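Local coordinates for hypothetical protein TM1631 (Thermotoga maritima, PDB 1VPQ) that is of unknown function, a DUF72-family protein with a TIM-barrel-like fold that holds a sulfate ion at the C-terminal end of its parallel strands, at residues A[202-206]-A[249-253]. Sequence-based numbering, arbitrary orientation.
Sequences FRFHG and FFNNC. With SO4 (sulfate ion), chain B.
N251 ND2 sits between H205 ND1 and O3 of a bound sulfate, probably from the crystallisation liquor. It gives H205 ND1 a hydrogen bond, 2.7 Å long and 153° at the hydrogen; sulfate O3 approaches ND2 to 2.6 Å. The donor lies near the plane of the imidazole, while the ring and amide planes stand 68° apart. A chi1 of -157° swings CG of N251 away from the backbone N and carries the amide across to the histidine. At the other edge of the imidazole, NE2 bonds to E155. R203 grips the same ion: its NH2 reaches O4 at 2.9 Å, and its NH1 bonds to both O4 and O1. Y220, K84 and R157 complete the sulfate site. E155 and E54 form salt bridges with the R203 guanidinium, and H205 CE1 lies above one face, toward its rim. Strands 199-204 and 245-250 are parallel neighbours in a TIM-barrel-like fold, and these polar groups gather at their C-terminal ends, the usual place for the active site in such barrels. With an alanine in place of H205, N251 ND2 is likely to lose its imidazole acceptor, and E155 its NE2 partner. F202 O accepts from F249 N, and F249 O from F204 N at 3.0 Å. Just past the end of strand 245-250, N251 N donates to F204 O at 2.6 Å. On the side away from the sulfate, the edge of F204 meets the face of F250 in a T-shaped stack.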
loop_
_atom_site.group_PDB
_atom_site.type_symbol
_atom_site.label_atom_id
_atom_site.label_comp_id
_atom_site.label_asym_id
_atom_site.label_seq_id
_atom_site.Cartn_x
_atom_site.Cartn_y
_atom_site.Cartn_z
ATOM N N PHE A 202 -7.028 -1.154 0.150
ATOM C CA PHE A 202 -7.012 -1.247 1.615
ATOM C C PHE A 202 -5.601 -1.403 2.115
ATOM O O PHE A 202 -4.836 -2.177 1.547
ATOM C CB PHE A 202 -7.806 -2.454 2.107
ATOM C CG PHE A 202 -9.257 -2.384 1.795
ATOM C CD1 PHE A 202 -9.712 -2.610 0.498
ATOM C CD2 PHE A 202 -10.179 -2.101 2.791
ATOM C CE1 PHE A 202 -11.070 -2.546 0.198
ATOM C CE2 PHE A 202 -11.534 -2.036 2.498
ATOM C CZ PHE A 202 -11.980 -2.261 1.195
ATOM N N ARG A 203 -5.273 -0.701 3.197
ATOM C CA ARG A 203 -3.998 -0.906 3.876
ATOM C C ARG A 203 -4.207 -1.114 5.376
ATOM O O ARG A 203 -4.824 -0.290 6.027
ATOM C CB ARG A 203 -3.055 0.263 3.614
ATOM C CG ARG A 203 -2.651 0.403 2.147
ATOM C CD ARG A 203 -1.500 1.375 1.995
ATOM N NE ARG A 203 -0.207 0.776 2.324
ATOM C CZ ARG A 203 0.783 1.388 2.975
ATOM N NH1 ARG A 203 0.644 2.616 3.441
ATOM N NH2 ARG A 203 1.920 0.742 3.195
ATOM N N PHE A 204 -3.692 -2.227 5.903
ATOM C CA PHE A 204 -3.826 -2.573 7.318
ATOM C C PHE A 204 -2.466 -2.535 8.002
ATOM O O PHE A 204 -1.582 -3.324 7.682
ATOM C CB PHE A 204 -4.450 -3.963 7.478
ATOM C CG PHE A 204 -5.754 -4.147 6.726
ATOM C CD1 PHE A 204 -6.742 -3.169 6.744
ATOM C CD2 PHE A 204 -6.000 -5.316 6.024
ATOM C CE1 PHE A 204 -7.942 -3.351 6.055
ATOM C CE2 PHE A 204 -7.203 -5.508 5.334
ATOM C CZ PHE A 204 -8.168 -4.524 5.351
ATOM N N HIS A 205 -2.313 -1.612 8.947
ATOM C CA HIS A 205 -1.034 -1.381 9.637
ATOM C C HIS A 205 -0.973 -2.010 11.020
ATOM O O HIS A 205 0.031 -1.862 11.728
ATOM C CB HIS A 205 -0.791 0.125 9.803
ATOM C CG HIS A 205 -0.842 0.893 8.521
ATOM N ND1 HIS A 205 0.037 0.668 7.488
ATOM C CD2 HIS A 205 -1.653 1.896 8.116
ATOM C CE1 HIS A 205 -0.241 1.489 6.494
ATOM N NE2 HIS A 205 -1.264 2.245 6.849
ATOM N N GLY A 206 -2.053 -2.681 11.409
ATOM C CA GLY A 206 -2.241 -3.114 12.789
ATOM C C GLY A 206 -2.675 -1.960 13.677
ATOM O O GLY A 206 -2.869 -0.844 13.209
ATOM N N PHE A 249 -3.570 -4.836 1.217
ATOM C CA PHE A 249 -2.207 -5.108 1.691
ATOM C C PHE A 249 -2.130 -5.017 3.201
ATOM O O PHE A 249 -2.750 -4.134 3.794
ATOM C CB PHE A 249 -1.208 -4.132 1.060
ATOM C CG PHE A 249 -1.177 -4.193 -0.440
ATOM C CD1 PHE A 249 -0.381 -5.126 -1.094
ATOM C CD2 PHE A 249 -1.961 -3.336 -1.201
ATOM C CE1 PHE A 249 -0.363 -5.198 -2.479
ATOM C CE2 PHE A 249 -1.945 -3.407 -2.595
ATOM C CZ PHE A 249 -1.140 -4.342 -3.225
ATOM N N PHE A 250 -1.362 -5.935 3.801
ATOM C CA PHE A 250 -1.087 -5.962 5.247
ATOM C C PHE A 250 0.314 -5.457 5.514
ATOM O O PHE A 250 1.278 -5.934 4.915
ATOM C CB PHE A 250 -1.199 -7.380 5.812
ATOM C CG PHE A 250 -2.602 -7.820 6.072
ATOM C CD1 PHE A 250 -3.412 -8.239 5.027
ATOM C CD2 PHE A 250 -3.114 -7.813 7.357
ATOM C CE1 PHE A 250 -4.708 -8.650 5.254
ATOM C CE2 PHE A 250 -4.411 -8.223 7.595
ATOM C CZ PHE A 250 -5.211 -8.644 6.532
ATOM N N ASN A 251 0.419 -4.523 6.453
ATOM C CA ASN A 251 1.633 -3.757 6.666
ATOM C C ASN A 251 2.278 -4.027 8.020
ATOM O O ASN A 251 3.338 -3.480 8.323
ATOM C CB ASN A 251 1.302 -2.260 6.540
ATOM C CG ASN A 251 2.513 -1.418 6.206
ATOM O OD1 ASN A 251 3.428 -1.865 5.510
ATOM N ND2 ASN A 251 2.527 -0.189 6.697
ATOM N N ASN A 252 1.619 -4.848 8.833
ATOM C CA ASN A 252 2.115 -5.212 10.162
ATOM C C ASN A 252 3.167 -6.296 10.046
ATOM O O ASN A 252 3.008 -7.384 10.578
ATOM C CB ASN A 252 0.967 -5.653 11.080
ATOM C CG ASN A 252 0.131 -6.787 10.495
ATOM O OD1 ASN A 252 -0.205 -6.783 9.314
ATOM N ND2 ASN A 252 -0.230 -7.750 11.335
ATOM N N CYS A 253 4.255 -5.973 9.351
ATOM C CA CYS A 253 5.208 -6.974 8.844
ATOM C C CYS A 253 6.228 -7.455 9.871
ATOM O O CYS A 253 7.006 -8.366 9.592
ATOM C CB CYS A 253 5.935 -6.431 7.599
ATOM S SG CYS A 253 4.892 -6.314 6.083
HETATM S S SO4 B . 3.262 3.221 6.043
HETATM O O1 SO4 B . 2.035 3.983 5.831
HETATM O O2 SO4 B . 4.358 4.114 6.401
HETATM O O3 SO4 B . 3.030 2.280 7.128
HETATM O O4 SO4 B . 3.621 2.532 4.808
#